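Local coordinates for hypothetical protein ST1511 (Sulfolobus tokodaii, PDB 2EKM) that is of unknown function but belongs to the adenosine-specific kinase family and may act on an adenosine-type ligand, at residues A[8-13]-A[115-120]; A[29-34]-A[102-107]. All blocks are in the same frame, centred on the assembly; numbering follows the deposited sequence.

Contact 1 of 2, residues A[8-13]-A[115-120]; sequences IRVEIP and NPLQVL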
loop_
_atom_site.group_PDB
_atom_site.type_symbol
_atom_site.label_atom_id
_atom_site.label_comp_id
_atom_site.label_asym_id
_atom_site.label_seq_id
_atom_site.Cartn_x
_atom_site.Cartn_y
_atom_site.Cartn_z
ATOM N N ILE A 8 -0.206 -0.703 19.079
ATOM C CA ILE A 8 -1.599 -0.398 19.384
ATOM C C ILE A 8 -2.558 -1.572 19.187
ATOM O O ILE A 8 -2.637 -2.141 18.098
ATOM C CB ILE A 8 -2.097 0.785 18.508
ATOM C CG1 ILE A 8 -1.184 1.999 18.703
ATOM C CG2 ILE A 8 -3.542 1.131 18.852
ATOM C CD1 ILE A 8 -1.095 2.481 20.136
ATOM N N ARG A 9 -3.288 -1.918 20.244
ATOM C CA ARG A 9 -4.266 -2.998 20.192
ATOM C C ARG A 9 -5.573 -2.467 19.616
ATOM O O ARG A 9 -6.150 -1.519 20.148
ATOM C CB ARG A 9 -4.520 -3.565 21.594
ATOM C CG ARG A 9 -5.728 -4.507 21.684
ATOM C CD ARG A 9 -5.592 -5.718 20.763
ATOM N NE ARG A 9 -4.462 -6.567 21.139
ATOM C CZ ARG A 9 -3.991 -7.564 20.394
ATOM N NH1 ARG A 9 -4.556 -7.846 19.226
ATOM N NH2 ARG A 9 -2.949 -8.269 20.810
ATOM N N VAL A 10 -6.033 -3.079 18.531
ATOM C CA VAL A 10 -7.272 -2.666 17.882
ATOM C C VAL A 10 -8.428 -3.562 18.319
ATOM O O VAL A 10 -8.381 -4.776 18.128
ATOM C CB VAL A 10 -7.138 -2.732 16.340
ATOM C CG1 VAL A 10 -8.487 -2.456 15.680
ATOM C CG2 VAL A 10 -6.097 -1.717 15.866
ATOM N N GLU A 11 -9.461 -2.969 18.910
ATOM C CA GLU A 11 -10.606 -3.756 19.354
ATOM C C GLU A 11 -11.501 -4.120 18.174
ATOM O O GLU A 11 -11.923 -3.256 17.411
ATOM C CB GLU A 11 -11.429 -2.995 20.406
ATOM C CG GLU A 11 -12.817 -3.606 20.653
ATOM C CD GLU A 11 -13.604 -2.905 21.753
ATOM O OE1 GLU A 11 -13.468 -1.673 21.907
ATOM O OE2 GLU A 11 -14.377 -3.588 22.457
ATOM N N ILE A 12 -11.778 -5.410 18.031
ATOM C CA ILE A 12 -12.637 -5.896 16.959
ATOM C C ILE A 12 -13.706 -6.782 17.586
ATOM O O ILE A 12 -13.501 -7.978 17.768
ATOM C CB ILE A 12 -11.842 -6.730 15.930
ATOM C CG1 ILE A 12 -10.733 -5.879 15.310
ATOM C CG2 ILE A 12 -12.779 -7.249 14.844
ATOM C CD1 ILE A 12 -9.798 -6.654 14.406
ATOM N N PRO A 13 -14.862 -6.201 17.936
ATOM C CA PRO A 13 -15.940 -6.984 18.545
ATOM C C PRO A 13 -16.438 -8.075 17.607
ATOM O O PRO A 13 -16.397 -7.923 16.385
ATOM C CB PRO A 13 -17.011 -5.932 18.832
ATOM C CG PRO A 13 -16.211 -4.684 19.037
ATOM C CD PRO A 13 -15.203 -4.768 17.924
ATOM N N ASN A 115 -9.318 -10.738 12.672
ATOM C CA ASN A 115 -8.356 -11.400 13.553
ATOM C C ASN A 115 -7.799 -10.360 14.528
ATOM O O ASN A 115 -7.872 -9.159 14.306
ATOM C CB ASN A 115 -7.187 -11.953 12.737
ATOM C CG ASN A 115 -7.588 -13.099 11.839
ATOM O OD1 ASN A 115 -7.031 -13.274 10.756
ATOM N ND2 ASN A 115 -8.544 -13.900 12.288
ATOM N N PRO A 116 -7.293 -10.907 15.647
ATOM C CA PRO A 116 -6.681 -10.017 16.614
ATOM C C PRO A 116 -5.684 -9.124 15.865
ATOM O O PRO A 116 -4.892 -9.640 15.071
ATOM C CB PRO A 116 -5.943 -10.942 17.626
ATOM C CG PRO A 116 -6.845 -12.141 17.616
ATOM C CD PRO A 116 -7.160 -12.308 16.140
ATOM N N LEU A 117 -5.750 -7.812 16.060
ATOM C CA LEU A 117 -4.901 -6.913 15.291
ATOM C C LEU A 117 -4.153 -5.858 16.089
ATOM O O LEU A 117 -4.704 -5.230 16.992
ATOM C CB LEU A 117 -5.749 -6.214 14.224
ATOM C CG LEU A 117 -5.077 -5.170 13.322
ATOM C CD1 LEU A 117 -4.197 -5.866 12.292
ATOM C CD2 LEU A 117 -6.154 -4.336 12.619
ATOM N N GLN A 118 -2.886 -5.667 15.730
ATOM C CA GLN A 118 -2.039 -4.664 16.357
ATOM C C GLN A 118 -1.554 -3.719 15.259
ATOM O O GLN A 118 -1.188 -4.162 14.168
ATOM C CB GLN A 118 -0.818 -5.308 17.017
ATOM C CG GLN A 118 -1.078 -6.034 18.328
ATOM C CD GLN A 118 0.177 -6.708 18.856
ATOM O OE1 GLN A 118 0.345 -6.889 20.066
ATOM N NE2 GLN A 118 1.063 -7.091 17.946
ATOM N N VAL A 119 -1.564 -2.422 15.544
ATOM C CA VAL A 119 -1.086 -1.437 14.585
ATOM C C VAL A 119 0.218 -0.889 15.150
ATOM O O VAL A 119 0.272 -0.460 16.303
ATOM C CB VAL A 119 -2.103 -0.287 14.387
ATOM C CG1 VAL A 119 -1.532 0.752 13.433
ATOM C CG2 VAL A 119 -3.409 -0.839 13.826
ATOM N N LEU A 120 1.271 -0.938 14.338
ATOM C CA LEU A 120 2.590 -0.463 14.734
ATOM C C LEU A 120 2.718 1.004 14.351
ATOM O O LEU A 120 2.648 1.357 13.175
ATOM C CB LEU A 120 3.668 -1.302 14.041
ATOM C CG LEU A 120 3.521 -2.814 14.272
ATOM C CD1 LEU A 120 4.482 -3.574 13.380
ATOM C CD2 LEU A 120 3.766 -3.144 15.737
HETATM O O HOH W 1 -7.219 -7.070 18.319
#
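Ile8 and Val119 form an antiparallel hydrogen-bonded pair, Ile8 N giving its proton to Val119 O and Val119 N to Ile8 O, both at 2.8 Å. Next to it Arg9 faces Gln118 in a non-hydrogen-bonded pair. Arg9 CG stands anti to the backbone N (chi1 168°), the chain bends at chi2 and chi3, and its guanidinium lies with one face over Gln118 CG, offset toward the rim, with Arg9 CZ 3.9 Å from Gln118 CG. A water accepts from Arg9 NH1 at 2.9 Å and from Leu117 N while donating to Val10 O, bridging the strands where they begin to part. Arg9 NH1 is also hydrogen-bonded to Gln126 of the second subunit. On the face of Ile8 and Val10, Val10 CG2 meets Val119 CG2 at 3.5 Å, a tight methyl contact. Beyond the strand, Ile12 reaches back with CD1, 4.1 Å from Leu117 CB; Leu117 and Val119 in turn pack on strand 16-22. The arrangement pairs an outer strand, counted within this chain, with the middle strand of an antiparallel three-stranded sheet, one face packed against the neighbouring five-stranded sheet and the Arg9 face reaching a second subunit.

Contact 2 of 2, residues A[29-34]-A[102-107]; sequences VEDLYE and NVEEVV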
loop_
_atom_site.group_PDB
_atom_site.type_symbol
_atom_site.label_atom_id
_atom_site.label_comp_id
_atom_site.label_asym_id
_atom_site.label_seq_id
_atom_site.Cartn_x
_atom_site.Cartn_y
_atom_site.Cartn_z
ATOM N N VAL A 29 -13.936 11.490 4.109
ATOM C CA VAL A 29 -15.108 11.051 4.863
ATOM C C VAL A 29 -16.370 10.855 4.027
ATOM O O VAL A 29 -16.967 9.777 4.049
ATOM C CB VAL A 29 -15.424 12.037 6.012
ATOM C CG1 VAL A 29 -16.567 11.501 6.864
ATOM C CG2 VAL A 29 -14.187 12.252 6.860
ATOM N N GLU A 30 -16.786 11.885 3.298
ATOM C CA GLU A 30 -17.992 11.760 2.484
ATOM C C GLU A 30 -17.827 10.731 1.370
ATOM O O GLU A 30 -18.777 10.033 1.030
ATOM C CB GLU A 30 -18.400 13.114 1.882
ATOM C CG GLU A 30 -18.723 14.185 2.917
ATOM C CD GLU A 30 -19.593 15.304 2.358
ATOM O OE1 GLU A 30 -20.322 15.065 1.372
ATOM O OE2 GLU A 30 -19.560 16.419 2.916
ATOM N N ASP A 31 -16.629 10.639 0.799
ATOM C CA ASP A 31 -16.385 9.677 -0.268
ATOM C C ASP A 31 -16.452 8.240 0.251
ATOM O O ASP A 31 -16.996 7.347 -0.386
ATOM C CB ASP A 31 -15.000 9.956 -0.854
ATOM C CG ASP A 31 -15.110 11.049 -1.907
ATOM O OD1 ASP A 31 -16.115 11.760 -1.891
ATOM O OD2 ASP A 31 -14.200 11.180 -2.722
ATOM N N LEU A 32 -15.898 8.008 1.434
ATOM C CA LEU A 32 -15.954 6.672 2.015
ATOM C C LEU A 32 -17.408 6.356 2.387
ATOM O O LEU A 32 -17.900 5.260 2.125
ATOM C CB LEU A 32 -15.047 6.585 3.249
ATOM C CG LEU A 32 -13.541 6.520 2.958
ATOM C CD1 LEU A 32 -12.742 6.590 4.254
ATOM C CD2 LEU A 32 -13.227 5.232 2.204
ATOM N N TYR A 33 -18.097 7.324 2.982
ATOM C CA TYR A 33 -19.487 7.117 3.373
ATOM C C TYR A 33 -20.321 6.747 2.151
ATOM O O TYR A 33 -21.094 5.791 2.178
ATOM C CB TYR A 33 -20.080 8.384 4.009
ATOM C CG TYR A 33 -21.577 8.277 4.210
ATOM C CD1 TYR A 33 -22.109 7.646 5.336
ATOM C CD2 TYR A 33 -22.461 8.707 3.216
ATOM C CE1 TYR A 33 -23.483 7.435 5.467
ATOM C CE2 TYR A 33 -23.837 8.498 3.333
ATOM C CZ TYR A 33 -24.339 7.861 4.459
ATOM O OH TYR A 33 -25.687 7.628 4.559
ATOM N N GLU A 34 -20.156 7.519 1.079
ATOM C CA GLU A 34 -20.899 7.298 -0.151
ATOM C C GLU A 34 -20.686 5.937 -0.803
ATOM O O GLU A 34 -21.650 5.262 -1.160
ATOM C CB GLU A 34 -20.573 8.406 -1.158
ATOM C CG GLU A 34 -21.244 9.732 -0.841
ATOM C CD GLU A 34 -20.845 10.850 -1.791
ATOM O OE1 GLU A 34 -20.583 10.571 -2.979
ATOM O OE2 GLU A 34 -20.809 12.014 -1.350
ATOM N N ASN A 102 -10.386 2.295 -4.670
ATOM C CA ASN A 102 -10.709 3.217 -5.760
ATOM C C ASN A 102 -11.127 4.626 -5.350
ATOM O O ASN A 102 -11.353 5.476 -6.211
ATOM C CB ASN A 102 -11.801 2.603 -6.645
ATOM C CG ASN A 102 -11.387 1.266 -7.244
ATOM O OD1 ASN A 102 -12.207 0.552 -7.823
ATOM N ND2 ASN A 102 -10.112 0.924 -7.110
ATOM N N VAL A 103 -11.253 4.880 -4.050
ATOM C CA VAL A 103 -11.613 6.217 -3.593
ATOM C C VAL A 103 -10.413 7.105 -3.910
ATOM O O VAL A 103 -9.301 6.832 -3.457
ATOM C CB VAL A 103 -11.910 6.231 -2.075
ATOM C CG1 VAL A 103 -11.988 7.666 -1.566
ATOM C CG2 VAL A 103 -13.232 5.516 -1.808
ATOM N N GLU A 104 -10.644 8.163 -4.688
ATOM C CA GLU A 104 -9.569 9.059 -5.115
ATOM C C GLU A 104 -8.677 9.678 -4.041
ATOM O O GLU A 104 -7.562 10.106 -4.351
ATOM C CB GLU A 104 -10.127 10.163 -6.025
ATOM C CG GLU A 104 -11.279 10.978 -5.446
ATOM C CD GLU A 104 -11.801 12.001 -6.447
ATOM O OE1 GLU A 104 -11.714 11.720 -7.657
ATOM O OE2 GLU A 104 -12.305 13.069 -6.030
ATOM N N GLU A 105 -9.147 9.736 -2.795
ATOM C CA GLU A 105 -8.348 10.281 -1.701
ATOM C C GLU A 105 -7.462 9.212 -1.055
ATOM O O GLU A 105 -6.400 9.491 -0.515
ATOM C CB GLU A 105 -9.304 10.864 -0.659
ATOM C CG GLU A 105 -9.792 12.264 -1.032
ATOM C CD GLU A 105 -11.145 12.163 -1.697
ATOM O OE1 GLU A 105 -11.800 11.142 -1.539
ATOM O OE2 GLU A 105 -11.535 13.113 -2.373
ATOM N N VAL A 106 -7.924 7.965 -1.092
ATOM C CA VAL A 106 -7.201 6.857 -0.470
ATOM C C VAL A 106 -5.800 6.644 -1.051
ATOM O O VAL A 106 -5.633 6.495 -2.254
ATOM C CB VAL A 106 -8.023 5.541 -0.581
ATOM C CG1 VAL A 106 -7.213 4.350 -0.071
ATOM C CG2 VAL A 106 -9.309 5.671 0.229
ATOM N N VAL A 107 -4.797 6.627 -0.179
ATOM C CA VAL A 107 -3.415 6.427 -0.597
ATOM C C VAL A 107 -3.056 4.941 -0.547
ATOM O O VAL A 107 -2.400 4.410 -1.451
ATOM C CB VAL A 107 -2.450 7.215 0.316
ATOM C CG1 VAL A 107 -1.005 6.951 -0.090
ATOM C CG2 VAL A 107 -2.754 8.699 0.222
#
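Asp31 and Glu105 bring their carboxylates together, Asp31 OD2 lying 2.7 Å from Glu105 OE1. The side chains cross at about a right angle, with the carboxylate planes turned 56° apart. A bend at chi2 (97°) carries Glu105 CD out of an extended course, and Glu105 OE1 also comes within 3.5 Å of Asp31 CB. With two acid oxygens so close, one of the two groups probably holds a proton and donates it to the other. Lys27 forms salt bridges with Asp31 OD2, Glu105 OE2 and Glu104 OE2, which would partly offset the negative charge. Glu104 is set further off: its OE2 is 4.3 Å from Asp31 OD2, while its CG approaches that same oxygen. An alanine in place of Glu105 would remove the carboxylate beyond CB, and would probably leave Asp31 OD2 without its close acid partner and Lys27 with two of these salt bridges instead of three.

Beside the acids the contact turns apolar. Val103 straddles two helix residues, CG1 lying 3.9 Å from Asp31 CB and CG2 4.0 Å from Leu32 CD2. Leu32 and Val103 cross at about a right angle, and Leu32 CD2 also reaches Val106 CG2 at 4.4 Å. Leu32 and Val106 both continue onto Phe84 of strand 83-89. Asp31 OD1 turns to another partner, a salt bridge with Lys161 of the third subunit. Val106 N bonds back to Val103 O, closing a type I beta turn. Together these contacts dock the turn, between helix 93-101 and strand 108-113, on helix 28-37, beside acids gathered round Lys27.

How the contacts relate
Contact 2 is nested along the chain inside the loop closed by contact 1, yet the two lie on opposite sides of the chain's centre, their own centres about 23 Å apart and their nearest atoms about 15 Å apart. They hold different elements: contact 1 joins two strands of the three-stranded sheet, whereas contact 2 sets a loop against a helix beside the five-stranded sheet. Contact 1, partly buried with an exposed arginine, relies on backbone hydrogen bonds; contact 2, the more buried, depends on side chains, combining apolar packing with clustered acids and a lysine. Each also borders a subunit interface, the second subunit at contact 1 and the third at contact 2.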